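Local coordinates for protein esterase (PDB 4W9R) that is of unknown function but belongs to the putative esterase family, within the alpha/beta-hydrolase clan, at residues L116-N130 with P139-L152. Numbering follows the deposited sequence.
Sequences LKGVIASEEAGFLAN and PTFNMIVSLNPVAL
Phe127 lays one face of its ring on the extended segment Ala151-Leu152 that follows the corner at Asn148: Ala151 CA lies 3.8 Å from the ring centroid, in a CH-pi contact, and Leu152 N lies 3.4 Å from Phe127 CZ over the same face. CG stands anti to the backbone N (chi1 -178°), carrying the ring from helix 123-128 toward Ala151 and Leu152; Phe192 and Tyr131 add edge-to-face contacts. At the other end Val119 CB makes a CH-pi contact over the centre of the Phe141 ring, 3.6 Å from the centroid and 5° off the normal, while Thr140 CG2 covers the opposite face. Lys117 bends its chain at chi3 and chi4, bringing NZ within 2.9 Å of Thr140 O for a hydrogen bond. Strands 116-122 and 143-147 run parallel, 9° and 4.7 Å apart, bonded Asn142 N to Lys117 O, Val119 N to Met143 O, Val145 N to Val119 O, Ala121 N to Val145 O, Leu147 N to Ala121 O and Glu123 N to Leu147 O. Between helix 123-128 and strand 143-147, Ser146 OG donates to Gly126 O (2.7 Å) from above the carbonyl plane, and a water links this hydroxyl to Asn130 ND2; Asn130 OD1 bonds to Tyr173 OH. Glu123, with positive phi, sits at the strand-to-helix turn, consistent with the nucleophile-elbow position of alpha/beta-hydrolases. Its OE2 receives Asn148 ND2 (3.1 Å) on the anti lone pair and forms a salt bridge with Lys221, while OE1 accepts from Ser122 OG; Asn148 OD1 bonds to Asn182 ND2. Replacing Glu123 with an alanine removes the carboxylate, and Asn148 ND2, Ser122 OG and Lys221 would probably lose their shared partner. The chemistry implies an apolar-packed beta-alpha-beta unit with a carboxylate-centred polar cluster at what is probably the nucleophile elbow, where esterases of this fold usually carry a serine.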
ATOM      1  N   LEU B 116     -16.938 -12.517   9.917  1.00 50.71           N
ATOM      2  CA  LEU B 116     -16.502 -11.759   8.750  1.00 39.16           C
ATOM      3  C   LEU B 116     -15.387 -12.477   7.992  1.00 38.66           C
ATOM      4  O   LEU B 116     -14.286 -12.659   8.511  1.00 39.31           O
ATOM      5  CB  LEU B 116     -16.030 -10.363   9.157  1.00 31.59           C
ATOM      6  CG  LEU B 116     -15.498  -9.510   8.004  1.00 31.51           C
ATOM      7  CD1 LEU B 116     -16.582  -9.294   6.959  1.00 29.99           C
ATOM      8  CD2 LEU B 116     -14.962  -8.181   8.511  1.00 42.94           C
ATOM      9  N   LYS B 117     -15.684 -12.879   6.762  1.00 27.30           N
ATOM     10  CA  LYS B 117     -14.702 -13.538   5.909  1.00 26.79           C
ATOM     11  C   LYS B 117     -14.616 -12.827   4.563  1.00 28.94           C
ATOM     12  O   LYS B 117     -15.598 -12.767   3.827  1.00 29.50           O
ATOM     13  CB  LYS B 117     -15.061 -15.013   5.715  1.00 24.89           C
ATOM     14  CG  LYS B 117     -15.007 -15.841   6.992  1.00 24.40           C
ATOM     15  CD  LYS B 117     -15.630 -17.218   6.800  1.00 31.23           C
ATOM     16  CE  LYS B 117     -17.088 -17.245   7.244  1.00 45.14           C
ATOM     17  NZ  LYS B 117     -17.955 -16.321   6.457  1.00 54.33           N
ATOM     18  N   GLY B 118     -13.454 -12.262   4.256  1.00 22.65           N
ATOM     19  CA  GLY B 118     -13.272 -11.565   2.995  1.00 20.15           C
ATOM     20  C   GLY B 118     -12.464 -12.319   1.955  1.00 31.21           C
ATOM     21  O   GLY B 118     -11.819 -13.324   2.257  1.00 33.73           O
ATOM     22  N   VAL B 119     -12.485 -11.815   0.725  1.00 26.16           N
ATOM     23  CA  VAL B 119     -11.667 -12.372  -0.345  1.00 21.42           C
ATOM     24  C   VAL B 119     -11.091 -11.252  -1.212  1.00 30.65           C
ATOM     25  O   VAL B 119     -11.805 -10.342  -1.635  1.00 26.68           O
ATOM     26  CB  VAL B 119     -12.469 -13.367  -1.222  1.00 25.08           C
ATOM     27  CG1 VAL B 119     -13.731 -12.718  -1.780  1.00 21.27           C
ATOM     28  CG2 VAL B 119     -11.599 -13.916  -2.345  1.00 27.21           C
ATOM     29  N   ILE B 120      -9.788 -11.319  -1.462  1.00 26.52           N
ATOM     30  CA  ILE B 120      -9.113 -10.330  -2.289  1.00 17.87           C
ATOM     31  C   ILE B 120      -8.456 -11.010  -3.482  1.00 27.12           C
ATOM     32  O   ILE B 120      -7.729 -11.991  -3.323  1.00 30.64           O
ATOM     33  CB  ILE B 120      -8.046  -9.553  -1.496  1.00 21.74           C
ATOM     34  CG1 ILE B 120      -8.674  -8.865  -0.285  1.00 28.18           C
ATOM     35  CG2 ILE B 120      -7.353  -8.532  -2.388  1.00 21.77           C
ATOM     36  CD1 ILE B 120      -7.685  -8.077   0.546  1.00 27.99           C
ATOM     37  N   ALA B 121      -8.717 -10.490  -4.676  1.00 17.59           N
ATOM     38  CA  ALA B 121      -8.158 -11.070  -5.889  1.00 23.07           C
ATOM     39  C   ALA B 121      -7.953 -10.017  -6.970  1.00 25.38           C
ATOM     40  O   ALA B 121      -8.548  -8.939  -6.922  1.00 32.90           O
ATOM     41  CB  ALA B 121      -9.054 -12.185  -6.399  1.00 19.66           C
ATOM     42  N   SER B 122      -7.106 -10.334  -7.944  1.00 17.85           N
ATOM     43  CA  SER B 122      -6.834  -9.421  -9.046  1.00 18.40           C
ATOM     44  C   SER B 122      -6.886 -10.133 -10.398  1.00 26.57           C
ATOM     45  O   SER B 122      -6.796 -11.360 -10.465  1.00 27.04           O
ATOM     46  CB  SER B 122      -5.471  -8.747  -8.860  1.00 20.25           C
ATOM     47  OG  SER B 122      -4.414  -9.684  -8.957  1.00 22.34           O
ATOM     48  N   GLU B 123      -7.035  -9.345 -11.462  1.00 18.50           N
ATOM     49  CA  GLU B 123      -7.100  -9.859 -12.833  1.00 21.19           C
ATOM     50  C   GLU B 123      -8.221 -10.883 -13.009  1.00 26.97           C
ATOM     51  O   GLU B 123      -9.364 -10.627 -12.633  1.00 34.14           O
ATOM     52  CB  GLU B 123      -5.755 -10.461 -13.249  1.00 25.37           C
ATOM     53  CG  GLU B 123      -4.670  -9.427 -13.543  1.00 25.20           C
ATOM     54  CD  GLU B 123      -4.081  -8.805 -12.288  1.00 40.37           C
ATOM     55  OE1 GLU B 123      -3.591  -9.561 -11.422  1.00 45.60           O
ATOM     56  OE2 GLU B 123      -4.106  -7.561 -12.171  1.00 37.01           O
ATOM     57  N   GLU B 124      -7.895 -12.037 -13.584  1.00 22.91           N
ATOM     58  CA  GLU B 124      -8.895 -13.072 -13.836  1.00 25.10           C
ATOM     59  C   GLU B 124      -9.538 -13.556 -12.540  1.00 26.77           C
ATOM     60  O   GLU B 124     -10.757 -13.706 -12.461  1.00 31.85           O
ATOM     61  CB  GLU B 124      -8.279 -14.254 -14.588  1.00 30.16           C
ATOM     62  CG  GLU B 124      -7.901 -13.961 -16.035  1.00 47.77           C
ATOM     63  CD  GLU B 124      -6.566 -13.250 -16.161  1.00 67.75           C
ATOM     64  OE1 GLU B 124      -5.856 -13.126 -15.141  1.00 69.57           O
ATOM     65  OE2 GLU B 124      -6.227 -12.819 -17.284  1.00 70.32           O
ATOM     66  N   ALA B 125      -8.712 -13.796 -11.526  1.00 22.81           N
ATOM     67  CA  ALA B 125      -9.211 -14.209 -10.219  1.00 26.08           C
ATOM     68  C   ALA B 125     -10.075 -13.114  -9.600  1.00 34.29           C
ATOM     69  O   ALA B 125     -11.025 -13.399  -8.869  1.00 24.58           O
ATOM     70  CB  ALA B 125      -8.056 -14.564  -9.297  1.00 16.04           C
ATOM     71  N   GLY B 126      -9.739 -11.862  -9.897  1.00 26.47           N
ATOM     72  CA  GLY B 126     -10.505 -10.728  -9.418  1.00 28.08           C
ATOM     73  C   GLY B 126     -11.934 -10.745  -9.924  1.00 27.81           C
ATOM     74  O   GLY B 126     -12.860 -10.367  -9.209  1.00 41.46           O
ATOM     75  N   PHE B 127     -12.114 -11.182 -11.166  1.00 23.37           N
ATOM     76  CA  PHE B 127     -13.446 -11.309 -11.740  1.00 28.06           C
ATOM     77  C   PHE B 127     -14.128 -12.577 -11.244  1.00 28.55           C
ATOM     78  O   PHE B 127     -15.342 -12.601 -11.045  1.00 34.31           O
ATOM     79  CB  PHE B 127     -13.384 -11.305 -13.268  1.00 30.03           C
ATOM     80  CG  PHE B 127     -14.731 -11.392 -13.925  1.00 24.25           C
ATOM     81  CD1 PHE B 127     -15.618 -10.330 -13.854  1.00 26.63           C
ATOM     82  CD2 PHE B 127     -15.115 -12.534 -14.607  1.00 31.45           C
ATOM     83  CE1 PHE B 127     -16.860 -10.404 -14.454  1.00 29.53           C
ATOM     84  CE2 PHE B 127     -16.357 -12.615 -15.209  1.00 33.48           C
ATOM     85  CZ  PHE B 127     -17.231 -11.547 -15.132  1.00 24.97           C
ATOM     86  N   LEU B 128     -13.338 -13.629 -11.052  1.00 25.35           N
ATOM     87  CA  LEU B 128     -13.843 -14.894 -10.528  1.00 23.47           C
ATOM     88  C   LEU B 128     -14.449 -14.714  -9.140  1.00 29.63           C
ATOM     89  O   LEU B 128     -15.442 -15.356  -8.796  1.00 27.56           O
ATOM     90  CB  LEU B 128     -12.722 -15.935 -10.479  1.00 29.94           C
ATOM     91  CG  LEU B 128     -13.045 -17.266  -9.794  1.00 29.12           C
ATOM     92  CD1 LEU B 128     -14.099 -18.026 -10.577  1.00 30.80           C
ATOM     93  CD2 LEU B 128     -11.790 -18.107  -9.624  1.00 32.53           C
ATOM     94  N   ALA B 129     -13.851 -13.824  -8.353  1.00 28.75           N
ATOM     95  CA  ALA B 129     -14.283 -13.591  -6.981  1.00 21.95           C
ATOM     96  C   ALA B 129     -15.692 -13.005  -6.912  1.00 26.73           C
ATOM     97  O   ALA B 129     -16.375 -13.142  -5.898  1.00 31.99           O
ATOM     98  CB  ALA B 129     -13.298 -12.675  -6.271  1.00 22.55           C
ATOM     99  N   ASN B 130     -16.120 -12.352  -7.989  1.00 23.69           N
ATOM    100  CA  ASN B 130     -17.457 -11.769  -8.045  1.00 26.21           C
ATOM    101  C   ASN B 130     -18.553 -12.815  -7.890  1.00 35.38           C
ATOM    102  O   ASN B 130     -19.618 -12.539  -7.339  1.00 40.42           O
ATOM    103  CB  ASN B 130     -17.663 -11.018  -9.362  1.00 22.24           C
ATOM    104  CG  ASN B 130     -16.798  -9.782  -9.474  1.00 28.64           C
ATOM    105  OD1 ASN B 130     -16.465  -9.149  -8.472  1.00 35.78           O
ATOM    106  ND2 ASN B 130     -16.433  -9.426 -10.701  1.00 30.83           N
ATOM    107  N   PRO B 139     -23.735 -16.731   2.181  1.00 64.15           N
ATOM    108  CA  PRO B 139     -22.477 -16.120   1.742  1.00 64.94           C
ATOM    109  C   PRO B 139     -21.257 -16.685   2.459  1.00 65.11           C
ATOM    110  O   PRO B 139     -21.218 -16.742   3.690  1.00 67.92           O
ATOM    111  CB  PRO B 139     -22.669 -14.641   2.090  1.00 52.51           C
ATOM    112  CG  PRO B 139     -24.141 -14.440   2.049  1.00 52.87           C
ATOM    113  CD  PRO B 139     -24.739 -15.720   2.557  1.00 50.64           C
ATOM    114  N   THR B 140     -20.269 -17.101   1.675  1.00 52.54           N
ATOM    115  CA  THR B 140     -18.988 -17.515   2.216  1.00 47.27           C
ATOM    116  C   THR B 140     -18.182 -16.265   2.523  1.00 44.44           C
ATOM    117  O   THR B 140     -17.534 -16.164   3.566  1.00 46.61           O
ATOM    118  CB  THR B 140     -18.217 -18.419   1.237  1.00 45.09           C
ATOM    119  OG1 THR B 140     -18.944 -19.637   1.037  1.00 44.80           O
ATOM    120  CG2 THR B 140     -16.835 -18.744   1.783  1.00 37.93           C
ATOM    121  N   PHE B 141     -18.250 -15.302   1.611  1.00 26.66           N
ATOM    122  CA  PHE B 141     -17.529 -14.051   1.772  1.00 33.44           C
ATOM    123  C   PHE B 141     -18.474 -12.863   1.912  1.00 32.93           C
ATOM    124  O   PHE B 141     -19.336 -12.633   1.065  1.00 37.78           O
ATOM    125  CB  PHE B 141     -16.574 -13.834   0.596  1.00 27.49           C
ATOM    126  CG  PHE B 141     -15.524 -14.899   0.472  1.00 29.85           C
ATOM    127  CD1 PHE B 141     -14.551 -15.046   1.448  1.00 20.98           C
ATOM    128  CD2 PHE B 141     -15.505 -15.751  -0.619  1.00 32.95           C
ATOM    129  CE1 PHE B 141     -13.583 -16.024   1.339  1.00 22.07           C
ATOM    130  CE2 PHE B 141     -14.538 -16.731  -0.734  1.00 27.53           C
ATOM    131  CZ  PHE B 141     -13.576 -16.867   0.247  1.00 28.94           C
ATOM    132  N   ASN B 142     -18.310 -12.122   3.003  1.00 32.12           N
ATOM    133  CA  ASN B 142     -19.070 -10.901   3.233  1.00 37.01           C
ATOM    134  C   ASN B 142     -18.325  -9.696   2.688  1.00 36.18           C
ATOM    135  O   ASN B 142     -18.858  -8.586   2.637  1.00 38.44           O
ATOM    136  CB  ASN B 142     -19.347 -10.723   4.723  1.00 31.66           C
ATOM    137  CG  ASN B 142     -19.796 -12.007   5.383  1.00 45.29           C
ATOM    138  OD1 ASN B 142     -19.077 -12.581   6.198  1.00 58.68           O
ATOM    139  ND2 ASN B 142     -20.988 -12.469   5.026  1.00 48.46           N
HETATM  140  N   MSE B 143     -17.082  -9.931   2.282  1.00 32.13           N
HETATM  141  CA  MSE B 143     -16.231  -8.888   1.732  1.00 27.20           C
HETATM  142  C   MSE B 143     -15.580  -9.366   0.440  1.00 32.33           C
HETATM  143  O   MSE B 143     -14.879 -10.377   0.424  1.00 36.18           O
HETATM  144  CB  MSE B 143     -15.161  -8.478   2.744  1.00 32.24           C
HETATM  145  CG  MSE B 143     -14.267  -7.339   2.278  1.00 53.23           C
HETATM  146 SE   MSE B 143     -12.710  -7.072   3.428  1.00 78.19          SE
HETATM  147  CE  MSE B 143     -11.534  -8.453   2.711  1.00 54.09           C
ATOM    148  N   ILE B 144     -15.825  -8.641  -0.644  1.00 30.28           N
ATOM    149  CA  ILE B 144     -15.238  -8.983  -1.932  1.00 28.87           C
ATOM    150  C   ILE B 144     -14.477  -7.793  -2.503  1.00 31.61           C
ATOM    151  O   ILE B 144     -15.052  -6.731  -2.747  1.00 30.23           O
ATOM    152  CB  ILE B 144     -16.309  -9.439  -2.940  1.00 25.49           C
ATOM    153  CG1 ILE B 144     -17.063 -10.655  -2.399  1.00 32.17           C
ATOM    154  CG2 ILE B 144     -15.673  -9.758  -4.285  1.00 25.22           C
ATOM    155  CD1 ILE B 144     -18.149 -11.162  -3.316  1.00 32.87           C
ATOM    156  N   VAL B 145     -13.175  -7.970  -2.693  1.00 29.32           N
ATOM    157  CA  VAL B 145     -12.345  -6.928  -3.275  1.00 27.92           C
ATOM    158  C   VAL B 145     -11.801  -7.379  -4.624  1.00 25.62           C
ATOM    159  O   VAL B 145     -10.960  -8.275  -4.698  1.00 25.75           O
ATOM    160  CB  VAL B 145     -11.177  -6.550  -2.346  1.00 24.81           C
ATOM    161  CG1 VAL B 145     -10.346  -5.442  -2.965  1.00 19.89           C
ATOM    162  CG2 VAL B 145     -11.704  -6.126  -0.983  1.00 18.27           C
ATOM    163  N   SER B 146     -12.285  -6.748  -5.687  1.00 24.31           N
ATOM    164  CA  SER B 146     -11.879  -7.096  -7.041  1.00 21.07           C
ATOM    165  C   SER B 146     -10.965  -6.018  -7.614  1.00 31.02           C
ATOM    166  O   SER B 146     -11.407  -4.907  -7.904  1.00 43.13           O
ATOM    167  CB  SER B 146     -13.111  -7.289  -7.929  1.00 22.64           C
ATOM    168  OG  SER B 146     -12.746  -7.658  -9.246  1.00 37.95           O
ATOM    169  N   LEU B 147      -9.691  -6.355  -7.783  1.00 30.63           N
ATOM    170  CA  LEU B 147      -8.695  -5.379  -8.214  1.00 21.99           C
ATOM    171  C   LEU B 147      -8.260  -5.617  -9.651  1.00 29.32           C
ATOM    172  O   LEU B 147      -7.689  -6.656  -9.962  1.00 31.90           O
ATOM    173  CB  LEU B 147      -7.482  -5.426  -7.289  1.00 17.36           C
ATOM    174  CG  LEU B 147      -7.781  -5.217  -5.806  1.00 29.07           C
ATOM    175  CD1 LEU B 147      -6.533  -5.471  -4.985  1.00 31.55           C
ATOM    176  CD2 LEU B 147      -8.315  -3.813  -5.563  1.00 17.28           C
ATOM    177  N   ASN B 148      -8.520  -4.642 -10.517  1.00 28.89           N
ATOM    178  CA  ASN B 148      -8.219  -4.764 -11.940  1.00 20.84           C
ATOM    179  C   ASN B 148      -8.741  -6.072 -12.536  1.00 22.78           C
ATOM    180  O   ASN B 148      -7.968  -6.877 -13.048  1.00 33.24           O
ATOM    181  CB  ASN B 148      -6.709  -4.654 -12.175  1.00 17.25           C
ATOM    182  CG  ASN B 148      -6.345  -4.644 -13.648  1.00 29.27           C
ATOM    183  OD1 ASN B 148      -6.958  -3.934 -14.446  1.00 34.09           O
ATOM    184  ND2 ASN B 148      -5.365  -5.458 -14.020  1.00 21.67           N
ATOM    185  N   PRO B 149     -10.058  -6.301 -12.459  1.00 24.89           N
ATOM    186  CA  PRO B 149     -10.551  -7.579 -12.972  1.00 23.36           C
ATOM    187  C   PRO B 149     -10.532  -7.633 -14.493  1.00 22.36           C
ATOM    188  O   PRO B 149     -10.677  -6.596 -15.139  1.00 19.13           O
ATOM    189  CB  PRO B 149     -11.985  -7.631 -12.449  1.00 22.60           C
ATOM    190  CG  PRO B 149     -12.395  -6.200 -12.396  1.00 21.18           C
ATOM    191  CD  PRO B 149     -11.157  -5.434 -11.992  1.00 24.31           C
ATOM    192  N   VAL B 150     -10.345  -8.823 -15.052  1.00 29.45           N
ATOM    193  CA  VAL B 150     -10.599  -9.019 -16.469  1.00 28.76           C
ATOM    194  C   VAL B 150     -12.023  -9.534 -16.567  1.00 26.18           C
ATOM    195  O   VAL B 150     -12.293 -10.684 -16.223  1.00 31.95           O
ATOM    196  CB  VAL B 150      -9.621 -10.026 -17.096  1.00 25.92           C
ATOM    197  CG1 VAL B 150      -9.881 -10.164 -18.588  1.00 26.76           C
ATOM    198  CG2 VAL B 150      -8.180  -9.610 -16.827  1.00 18.14           C
ATOM    199  N   ALA B 151     -12.931  -8.698 -17.058  1.00 27.86           N
ATOM    200  CA  ALA B 151     -14.344  -9.007 -16.894  1.00 40.40           C
ATOM    201  C   ALA B 151     -15.049  -9.488 -18.155  1.00 47.83           C
ATOM    202  O   ALA B 151     -14.481  -9.502 -19.248  1.00 46.72           O
ATOM    203  CB  ALA B 151     -15.068  -7.785 -16.342  1.00 32.99           C
ATOM    204  N   LEU B 152     -16.310  -9.864 -17.972  1.00 47.77           N
ATOM    205  CA  LEU B 152     -17.230 -10.124 -19.065  1.00 38.58           C
ATOM    206  C   LEU B 152     -18.379  -9.129 -18.967  1.00 37.27           C
ATOM    207  O   LEU B 152     -19.208  -9.232 -18.062  1.00 37.51           O
ATOM    208  CB  LEU B 152     -17.748 -11.561 -19.010  1.00 36.52           C
ATOM    209  CG  LEU B 152     -16.677 -12.646 -18.886  1.00 33.76           C
ATOM    210  CD1 LEU B 152     -17.310 -14.023 -18.760  1.00 31.17           C
ATOM    211  CD2 LEU B 152     -15.724 -12.596 -20.072  1.00 24.16           C
TER
HETATM  212  O   HOH W   1     -15.135  -7.146 -10.875  1.00 33.44           O